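Local coordinates for protein glutathione S-transferase (Xanthomonas axonopodis pv. citri, PDB 6NV6) that probably catalyses conjugation of glutathione to electrophilic substrates as a theta class glutathione S-transferase of a citrus canker pathogen, at residues 171-176 with 184-189; 82-87 with 158-163; 5-10 with 57-62. One frame throughout, in Å; residues are numbered along the deposited sequence.

Contact 1 of 3, residues 171-176 with 184-189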
loop_
_atom_site.group_PDB
_atom_site.type_symbol
_atom_site.label_atom_id
_atom_site.label_comp_id
_atom_site.label_asym_id
_atom_site.label_seq_id
_atom_site.Cartn_x
_atom_site.Cartn_y
_atom_site.Cartn_z
ATOM N N ALA A 171 3.439 7.222 1.735
ATOM C CA ALA A 171 3.861 7.789 3.011
ATOM C C ALA A 171 5.377 7.913 3.078
ATOM O O ALA A 171 5.905 8.950 3.495
ATOM C CB ALA A 171 3.333 6.935 4.165
ATOM N N TRP A 172 6.091 6.871 2.651
ATOM C CA TRP A 172 7.549 6.896 2.687
ATOM C C TRP A 172 8.125 8.125 1.988
ATOM O O TRP A 172 9.019 8.786 2.519
ATOM C CB TRP A 172 8.100 5.623 2.048
ATOM C CG TRP A 172 9.595 5.600 1.887
ATOM C CD1 TRP A 172 10.309 5.755 0.718
ATOM C CD2 TRP A 172 10.569 5.401 2.920
ATOM N NE1 TRP A 172 11.658 5.664 0.971
ATOM C CE2 TRP A 172 11.844 5.446 2.312
ATOM C CE3 TRP A 172 10.488 5.184 4.298
ATOM C CZ2 TRP A 172 13.020 5.278 3.036
ATOM C CZ3 TRP A 172 11.660 5.026 5.011
ATOM C CH2 TRP A 172 12.906 5.072 4.381
ATOM N N PHE A 173 7.623 8.454 0.805
ATOM C CA PHE A 173 8.261 9.488 0.008
ATOM C C PHE A 173 7.774 10.888 0.345
ATOM O O PHE A 173 8.507 11.858 0.113
ATOM C CB PHE A 173 8.040 9.208 -1.482
ATOM C CG PHE A 173 9.017 8.215 -2.065
ATOM C CD1 PHE A 173 10.372 8.513 -2.127
ATOM C CD2 PHE A 173 8.585 6.973 -2.525
ATOM C CE1 PHE A 173 11.272 7.605 -2.656
ATOM C CE2 PHE A 173 9.484 6.062 -3.055
ATOM C CZ PHE A 173 10.829 6.379 -3.117
ATOM N N GLU A 174 6.573 11.027 0.895
ATOM C CA GLU A 174 6.030 12.347 1.175
ATOM C C GLU A 174 6.111 12.715 2.647
ATOM O O GLU A 174 5.852 13.870 2.994
ATOM C CB GLU A 174 4.587 12.433 0.670
ATOM C CG GLU A 174 4.438 11.966 -0.790
ATOM C CD GLU A 174 5.310 12.758 -1.781
ATOM O OE1 GLU A 174 5.548 13.959 -1.524
ATOM O OE2 GLU A 174 5.752 12.189 -2.812
ATOM N N MET A 175 6.463 11.762 3.508
ATOM C CA MET A 175 6.866 11.994 4.889
ATOM C C MET A 175 7.999 13.003 4.982
ATOM O O MET A 175 8.900 13.010 4.133
ATOM C CB MET A 175 7.341 10.704 5.555
ATOM C CG MET A 175 6.334 10.030 6.420
ATOM S SD MET A 175 7.172 8.851 7.489
ATOM C CE MET A 175 8.370 8.186 6.358
ATOM N N PRO A 176 8.015 13.833 6.022
ATOM C CA PRO A 176 9.164 14.730 6.232
ATOM C C PRO A 176 10.318 14.007 6.923
ATOM O O PRO A 176 10.509 14.060 8.138
ATOM C CB PRO A 176 8.561 15.841 7.093
ATOM C CG PRO A 176 7.512 15.145 7.907
ATOM C CD PRO A 176 7.003 13.974 7.087
ATOM N N HIS A 184 15.503 2.787 -8.031
ATOM C CA HIS A 184 14.515 1.938 -8.688
ATOM C C HIS A 184 13.185 2.004 -7.948
ATOM O O HIS A 184 12.121 2.151 -8.566
ATOM C CB HIS A 184 15.038 0.507 -8.807
ATOM C CG HIS A 184 16.407 0.429 -9.406
ATOM N ND1 HIS A 184 16.620 0.127 -10.735
ATOM C CD2 HIS A 184 17.631 0.654 -8.868
ATOM C CE1 HIS A 184 17.917 0.158 -10.987
ATOM N NE2 HIS A 184 18.550 0.476 -9.872
ATOM N N LEU A 185 13.237 1.930 -6.617
ATOM C CA LEU A 185 12.052 2.177 -5.808
ATOM C C LEU A 185 11.386 3.490 -6.192
ATOM O O LEU A 185 10.162 3.553 -6.326
ATOM C CB LEU A 185 12.439 2.186 -4.331
ATOM C CG LEU A 185 11.269 2.275 -3.357
ATOM C CD1 LEU A 185 10.529 0.928 -3.255
ATOM C CD2 LEU A 185 11.760 2.764 -1.998
ATOM N N GLN A 186 12.183 4.544 -6.390
ATOM C CA GLN A 186 11.625 5.864 -6.666
ATOM C C GLN A 186 10.999 5.944 -8.056
ATOM O O GLN A 186 9.928 6.540 -8.226
ATOM C CB GLN A 186 12.713 6.921 -6.514
ATOM C CG GLN A 186 12.265 8.311 -6.917
ATOM C CD GLN A 186 13.284 9.368 -6.567
ATOM O OE1 GLN A 186 14.112 9.164 -5.675
ATOM N NE2 GLN A 186 13.236 10.508 -7.269
ATOM N N ALA A 187 11.664 5.377 -9.067
ATOM C CA ALA A 187 11.103 5.389 -10.417
ATOM C C ALA A 187 9.803 4.599 -10.477
ATOM O O ALA A 187 8.901 4.937 -11.258
ATOM C CB ALA A 187 12.120 4.833 -11.413
ATOM N N TRP A 188 9.701 3.538 -9.671
ATOM C CA TRP A 188 8.457 2.791 -9.545
ATOM C C TRP A 188 7.363 3.665 -8.947
ATOM O O TRP A 188 6.231 3.687 -9.444
ATOM C CB TRP A 188 8.720 1.550 -8.694
ATOM C CG TRP A 188 7.534 0.775 -8.143
ATOM C CD1 TRP A 188 6.674 -0.029 -8.848
ATOM C CD2 TRP A 188 7.153 0.650 -6.762
ATOM N NE1 TRP A 188 5.772 -0.617 -7.999
ATOM C CE2 TRP A 188 6.044 -0.226 -6.713
ATOM C CE3 TRP A 188 7.637 1.193 -5.565
ATOM C CZ2 TRP A 188 5.398 -0.563 -5.509
ATOM C CZ3 TRP A 188 6.997 0.851 -4.366
ATOM C CH2 TRP A 188 5.887 -0.016 -4.353
ATOM N N TYR A 189 7.697 4.413 -7.896
ATOM C CA TYR A 189 6.742 5.346 -7.323
ATOM C C TYR A 189 6.342 6.413 -8.330
ATOM O O TYR A 189 5.184 6.847 -8.349
ATOM C CB TYR A 189 7.337 5.984 -6.071
ATOM C CG TYR A 189 6.466 7.048 -5.445
ATOM C CD1 TYR A 189 5.127 6.800 -5.173
ATOM C CD2 TYR A 189 6.984 8.292 -5.122
ATOM C CE1 TYR A 189 4.333 7.758 -4.604
ATOM C CE2 TYR A 189 6.195 9.261 -4.553
ATOM C CZ TYR A 189 4.873 8.991 -4.297
ATOM O OH TYR A 189 4.087 9.965 -3.739
#
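Phe173 CG stands beside its own backbone N (chi1 -83°), and Tyr189 CG is anti to its N (chi1 176°). The two rings thereby meet between helices 163-174 and 183-193. Their planes are only 7° apart, but the rings are strongly offset, so little of one lies over the other, with centroids separated by 4.9 Å. The side chains run past each other in opposite directions. Phe173 CE2, on the rim, reaches Tyr189 CB at 3.7 Å. The far end of the Phe173 ring reaches the other helix too: CZ lies 3.9 Å from Leu185 CD2 and 3.7 Å from Gln186 CA. On the opposite side of the Phe173 plane from Tyr189, Trp172 CD1 sits over the ring centre, 3.7 Å above it. The two helices are consecutive members of the all-helical C-terminal domain of the glutathione transferase fold, joined by a short loop. Helix 126-146 backs the pair, and its Leu140 touches both Trp172 and Leu185. Glu174 is exposed; its chain bends at chi2 and turns its carboxylate to the tyrosine. Tyr189 OH donates to Glu174 OE2 at 2.9 Å, meeting the anti side of the carboxylate and somewhat out of its plane. Glu174 OE2 also lies at the edge of the Tyr189 ring, near the ring plane. The Tyr189 ring also makes a cation-pi contact with Arg193.

Contact 2 of 3, residues 82-87 with 158-163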
loop_
_atom_site.group_PDB
_atom_site.type_symbol
_atom_site.label_atom_id
_atom_site.label_comp_id
_atom_site.label_asym_id
_atom_site.label_seq_id
_atom_site.Cartn_x
_atom_site.Cartn_y
_atom_site.Cartn_z
ATOM N N ALA A 82 -7.443 -7.816 -15.048
ATOM C CA ALA A 82 -6.166 -7.285 -15.508
ATOM C C ALA A 82 -5.148 -7.240 -14.379
ATOM O O ALA A 82 -3.935 -7.241 -14.637
ATOM C CB ALA A 82 -6.360 -5.889 -16.100
ATOM N N LEU A 83 -5.619 -7.204 -13.127
ATOM C CA LEU A 83 -4.761 -7.061 -11.962
ATOM C C LEU A 83 -4.435 -8.376 -11.279
ATOM O O LEU A 83 -3.591 -8.391 -10.373
ATOM C CB LEU A 83 -5.414 -6.132 -10.944
ATOM C CG LEU A 83 -5.394 -4.675 -11.378
ATOM C CD1 LEU A 83 -5.513 -3.768 -10.173
ATOM C CD2 LEU A 83 -4.126 -4.378 -12.184
ATOM N N TYR A 84 -5.085 -9.469 -11.678
ATOM C CA TYR A 84 -4.913 -10.773 -11.050
ATOM C C TYR A 84 -4.304 -11.718 -12.073
ATOM O O TYR A 84 -5.032 -12.289 -12.897
ATOM C CB TYR A 84 -6.259 -11.296 -10.536
ATOM C CG TYR A 84 -6.247 -12.670 -9.899
ATOM C CD1 TYR A 84 -6.309 -13.818 -10.678
ATOM C CD2 TYR A 84 -6.179 -12.822 -8.516
ATOM C CE1 TYR A 84 -6.295 -15.075 -10.107
ATOM C CE2 TYR A 84 -6.177 -14.082 -7.927
ATOM C CZ TYR A 84 -6.235 -15.204 -8.733
ATOM O OH TYR A 84 -6.230 -16.469 -8.191
ATOM N N PRO A 85 -2.977 -11.885 -12.095
ATOM C CA PRO A 85 -2.360 -12.831 -13.036
ATOM C C PRO A 85 -2.917 -14.237 -12.858
ATOM O O PRO A 85 -2.994 -14.760 -11.742
ATOM C CB PRO A 85 -0.867 -12.761 -12.689
ATOM C CG PRO A 85 -0.686 -11.477 -11.974
ATOM C CD PRO A 85 -1.978 -11.218 -11.247
ATOM N N GLN A 86 -3.319 -14.854 -13.977
ATOM C CA GLN A 86 -4.009 -16.136 -13.893
ATOM C C GLN A 86 -3.048 -17.310 -13.715
ATOM O O GLN A 86 -3.405 -18.292 -13.059
ATOM C CB GLN A 86 -4.897 -16.325 -15.121
ATOM C CG GLN A 86 -6.281 -15.657 -14.981
ATOM C CD GLN A 86 -7.285 -16.457 -14.127
ATOM O OE1 GLN A 86 -6.912 -17.345 -13.346
ATOM N NE2 GLN A 86 -8.566 -16.132 -14.278
ATOM N N ALA A 87 -1.841 -17.232 -14.256
ATOM C CA ALA A 87 -0.888 -18.317 -14.036
ATOM C C ALA A 87 -0.312 -18.242 -12.624
ATOM O O ALA A 87 0.221 -17.194 -12.232
ATOM C CB ALA A 87 0.249 -18.272 -15.049
ATOM N N PHE A 158 2.293 -3.975 -14.080
ATOM C CA PHE A 158 1.628 -3.693 -12.815
ATOM C C PHE A 158 0.484 -4.682 -12.565
ATOM O O PHE A 158 -0.207 -5.115 -13.490
ATOM C CB PHE A 158 1.125 -2.245 -12.851
ATOM C CG PHE A 158 0.136 -1.895 -11.777
ATOM C CD1 PHE A 158 -1.211 -2.116 -11.963
ATOM C CD2 PHE A 158 0.553 -1.277 -10.604
ATOM C CE1 PHE A 158 -2.132 -1.767 -10.983
ATOM C CE2 PHE A 158 -0.367 -0.927 -9.617
ATOM C CZ PHE A 158 -1.713 -1.171 -9.810
ATOM N N ALA A 159 0.287 -5.041 -11.303
ATOM C CA ALA A 159 -0.828 -5.905 -10.900
ATOM C C ALA A 159 -1.013 -5.763 -9.387
ATOM O O ALA A 159 -0.372 -4.922 -8.746
ATOM C CB ALA A 159 -0.589 -7.352 -11.329
ATOM N N MET A 160 -1.893 -6.593 -8.818
ATOM C CA MET A 160 -2.254 -6.484 -7.405
ATOM C C MET A 160 -1.041 -6.514 -6.489
ATOM O O MET A 160 -1.072 -5.923 -5.398
ATOM C CB MET A 160 -3.198 -7.627 -7.045
ATOM C CG MET A 160 -2.623 -9.000 -7.419
ATOM S SD MET A 160 -3.562 -10.380 -6.748
ATOM C CE MET A 160 -5.169 -9.640 -6.851
ATOM N N GLY A 161 0.021 -7.209 -6.907
ATOM C CA GLY A 161 1.193 -7.353 -6.068
ATOM C C GLY A 161 1.866 -6.039 -5.733
ATOM O O GLY A 161 2.520 -5.924 -4.694
ATOM N N ASP A 162 1.711 -5.029 -6.586
ATOM C CA ASP A 162 2.304 -3.728 -6.305
ATOM C C ASP A 162 1.493 -2.899 -5.315
ATOM O O ASP A 162 1.998 -1.891 -4.801
ATOM C CB ASP A 162 2.457 -2.930 -7.601
ATOM C CG ASP A 162 3.488 -3.517 -8.530
ATOM O OD1 ASP A 162 3.160 -4.484 -9.260
ATOM O OD2 ASP A 162 4.621 -2.989 -8.530
ATOM N N ILE A 163 0.259 -3.295 -5.032
ATOM C CA ILE A 163 -0.685 -2.418 -4.355
ATOM C C ILE A 163 -0.382 -2.274 -2.864
ATOM O O ILE A 163 -0.368 -1.139 -2.372
ATOM C CB ILE A 163 -2.114 -2.905 -4.615
ATOM C CG1 ILE A 163 -2.508 -2.579 -6.052
ATOM C CG2 ILE A 163 -3.103 -2.284 -3.631
ATOM C CD1 ILE A 163 -3.862 -3.119 -6.449
#
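Leu83 brings its CD2 methyl to Phe158 CE1, 3.5 Å away and oblique to the ring, with the two side chains crossing at a slant. Its other methyl, CD1, meets Ile163 CD1 at 4.1 Å, and these two chains cross at about a right angle. Leu83 is buried and uses both branches against segment 158-163. Its backbone carbonyl is used as well. Met160 N donates to Leu83 O at 2.9 Å with an N-H...O angle of 164°, and the donor comes in the carbonyl plane on a lone pair. This is the hydrogen bond that ties the two loops together. Ala159 CB packs beside the same carbonyl and touches Pro85 CD at 4.1 Å.

Met160 CG lies between its own backbone N and carbonyl carbon (chi1 54°), close to Leu83 O. The chain then bends at chi3 and runs side by side with Tyr84, pointing the same way. Met160 CE comes to the edge of the tyrosine ring, 3.7 Å from Tyr84 CD2. The sulfur SD of Met160 is 5.1 Å from the centroid of the Tyr84 ring and approaches it obliquely, as a Met-aromatic contact.

Segment 82-87 is the linker that leads from helix 68-79 of the thioredoxin-like domain to helix 88-118 of the helical domain. Segment 158-163 leads into helix 163-174 and includes its first residue. Helix 68-79 borders the contact through Ala76, which touches Leu83 and Met160, while helix 13-25 meets Leu83 with Glu24 and Ile163 with Trp20.

Contact 3 of 3, residues 5-10 with 57-62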
loop_
_atom_site.group_PDB
_atom_site.type_symbol
_atom_site.label_atom_id
_atom_site.label_comp_id
_atom_site.label_asym_id
_atom_site.label_seq_id
_atom_site.Cartn_x
_atom_site.Cartn_y
_atom_site.Cartn_z
ATOM N N THR A 5 -19.129 -1.672 -0.145
ATOM C CA THR A 5 -18.865 -0.618 0.824
ATOM C C THR A 5 -17.539 -0.889 1.522
ATOM O O THR A 5 -17.237 -2.033 1.882
ATOM C CB THR A 5 -20.004 -0.518 1.841
ATOM O OG1 THR A 5 -21.243 -0.371 1.136
ATOM C CG2 THR A 5 -19.817 0.665 2.773
ATOM N N ILE A 6 -16.753 0.169 1.716
ATOM C CA ILE A 6 -15.449 0.087 2.368
ATOM C C ILE A 6 -15.439 1.090 3.521
ATOM O O ILE A 6 -15.411 2.303 3.290
ATOM C CB ILE A 6 -14.299 0.362 1.385
ATOM C CG1 ILE A 6 -14.279 -0.697 0.280
ATOM C CG2 ILE A 6 -12.973 0.424 2.110
ATOM C CD1 ILE A 6 -13.282 -0.415 -0.858
ATOM N N TRP A 7 -15.461 0.593 4.753
ATOM C CA TRP A 7 -15.381 1.445 5.929
ATOM C C TRP A 7 -13.927 1.703 6.272
ATOM O O TRP A 7 -13.095 0.793 6.194
ATOM C CB TRP A 7 -16.054 0.785 7.130
ATOM C CG TRP A 7 -17.549 0.816 7.131
ATOM C CD1 TRP A 7 -18.356 1.725 7.758
ATOM C CD2 TRP A 7 -18.409 -0.119 6.498
ATOM N NE1 TRP A 7 -19.673 1.412 7.539
ATOM C CE2 TRP A 7 -19.731 0.281 6.768
ATOM C CE3 TRP A 7 -18.190 -1.256 5.723
ATOM C CZ2 TRP A 7 -20.835 -0.419 6.285
ATOM C CZ3 TRP A 7 -19.284 -1.955 5.248
ATOM C CH2 TRP A 7 -20.592 -1.538 5.531
ATOM N N GLY A 8 -13.626 2.926 6.665
ATOM C CA GLY A 8 -12.324 3.210 7.238
ATOM C C GLY A 8 -11.751 4.568 6.873
ATOM O O GLY A 8 -12.049 5.149 5.829
ATOM N N ARG A 9 -10.896 5.077 7.764
ATOM C CA ARG A 9 -10.211 6.347 7.546
ATOM C C ARG A 9 -9.334 6.292 6.296
ATOM O O ARG A 9 -8.575 5.339 6.091
ATOM C CB ARG A 9 -9.373 6.697 8.778
ATOM N N ARG A 10 -9.448 7.326 5.458
ATOM C CA ARG A 10 -8.753 7.383 4.180
ATOM C C ARG A 10 -7.279 7.733 4.322
ATOM O O ARG A 10 -6.544 7.653 3.334
ATOM C CB ARG A 10 -9.468 8.385 3.270
ATOM C CG ARG A 10 -10.971 8.130 3.265
ATOM C CD ARG A 10 -11.800 9.074 2.402
ATOM N NE ARG A 10 -13.208 8.673 2.465
ATOM C CZ ARG A 10 -14.226 9.481 2.746
ATOM N NH1 ARG A 10 -14.015 10.771 2.972
ATOM N NH2 ARG A 10 -15.463 8.997 2.787
ATOM N N THR A 57 -12.906 -2.385 6.512
ATOM C CA THR A 57 -13.927 -3.420 6.409
ATOM C C THR A 57 -14.531 -3.341 5.016
ATOM O O THR A 57 -15.060 -2.294 4.623
ATOM C CB THR A 57 -15.022 -3.261 7.465
ATOM O OG1 THR A 57 -14.440 -3.130 8.770
ATOM C CG2 THR A 57 -15.952 -4.460 7.436
ATOM N N LEU A 58 -14.439 -4.433 4.267
ATOM C CA LEU A 58 -15.102 -4.549 2.979
ATOM C C LEU A 58 -16.409 -5.299 3.159
ATOM O O LEU A 58 -16.472 -6.276 3.907
ATOM C CB LEU A 58 -14.228 -5.276 1.960
ATOM C CG LEU A 58 -14.639 -5.279 0.475
ATOM C CD1 LEU A 58 -15.523 -6.447 0.119
ATOM C CD2 LEU A 58 -15.339 -4.006 0.064
ATOM N N GLN A 59 -17.453 -4.826 2.480
ATOM C CA GLN A 59 -18.706 -5.554 2.348
ATOM C C GLN A 59 -19.122 -5.518 0.887
ATOM O O GLN A 59 -19.216 -4.443 0.287
ATOM C CB GLN A 59 -19.812 -4.964 3.222
ATOM C CG GLN A 59 -21.150 -5.679 3.058
ATOM C CD GLN A 59 -22.175 -5.277 4.108
ATOM O OE1 GLN A 59 -21.859 -4.562 5.065
ATOM N NE2 GLN A 59 -23.415 -5.737 3.929
ATOM N N ASP A 60 -19.355 -6.692 0.317
ATOM C CA ASP A 60 -19.823 -6.814 -1.061
ATOM C C ASP A 60 -20.869 -7.923 -1.048
ATOM O O ASP A 60 -20.522 -9.111 -1.075
ATOM C CB ASP A 60 -18.688 -7.129 -2.028
ATOM C CG ASP A 60 -19.182 -7.343 -3.450
ATOM O OD1 ASP A 60 -20.352 -7.004 -3.735
ATOM O OD2 ASP A 60 -18.406 -7.853 -4.285
ATOM N N GLY A 61 -22.138 -7.528 -1.024
ATOM C CA GLY A 61 -23.198 -8.500 -0.826
ATOM C C GLY A 61 -23.054 -9.187 0.518
ATOM O O GLY A 61 -22.946 -8.540 1.570
ATOM N N ALA A 62 -23.034 -10.517 0.494
ATOM C CA ALA A 62 -22.926 -11.303 1.716
ATOM C C ALA A 62 -21.512 -11.344 2.286
ATOM O O ALA A 62 -21.340 -11.753 3.442
ATOM C CB ALA A 62 -23.406 -12.731 1.459
#
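Trp7 and Gln59 stand on the same face of the sheet, on adjacent strands and diagonally placed, since Trp7 pairs with Thr57. Their side chains meet at an angle, with the indole and amide planes 26° apart. The six-membered end of the indole points at the glutamine: Trp7 CZ3 lies 3.7 Å from Gln59 CB, which is in the ring plane at its edge. Gln59 OE1 comes near the same edge, its chain extended beyond CG. Thr57 O also lies at this edge, in plane. Thr5 CG2 approaches differently, over one indole face and offset toward the rim, 3.5 Å above the plane. Thr5, Trp7, Thr57 and Gln59 thus share one face. Ile6 and Leu58 share the other. There Ile6 CG1 touches Leu58 CD2 at 3.5 Å.

The backbones hold this register. Thr5 N donates to Gln59 O at 2.8 Å, and Gln59 N donates back to Thr5 O. Trp7 N and Thr57 O are 2.9 Å apart, and Thr57 N returns a longer bond to Trp7 O at 3.2 Å. Ile6 and Leu58 form the non-hydrogen-bonded pair between them.

Strand 4-7 also pairs in parallel with strand 29-32, to which it is linked by a beta-alpha-beta crossover through helix 13-25. The mixed sheet, in strand order 2-1-3-4 with this antiparallel pair in its middle, is that of the thioredoxin-like N-terminal domain of glutathione transferases.

How the contacts relate
Contacts 1 and 2 meet directly. Trp188 NE1, from contact 1, lies 2.7 Å from Asp162 OD2, from contact 2, a probable hydrogen bond, although the contact centres are 21 Å apart. Asp162 OD2 also hydrogen-bonds Leu153 N, and its OD1 Ser154 OG, which probably steadies the turn before helix 163-174, whose end contributes to contact 1. Contact 3 touches neither. Its nearest atoms are about 10 Å from contact 1 and about 11 Å from contact 2. It lies across the chain's centre from contact 1, within the thioredoxin-like domain. As in other glutathione transferases, that domain probably provides most of the glutathione site. Contact 2 bridges the domains through the linker.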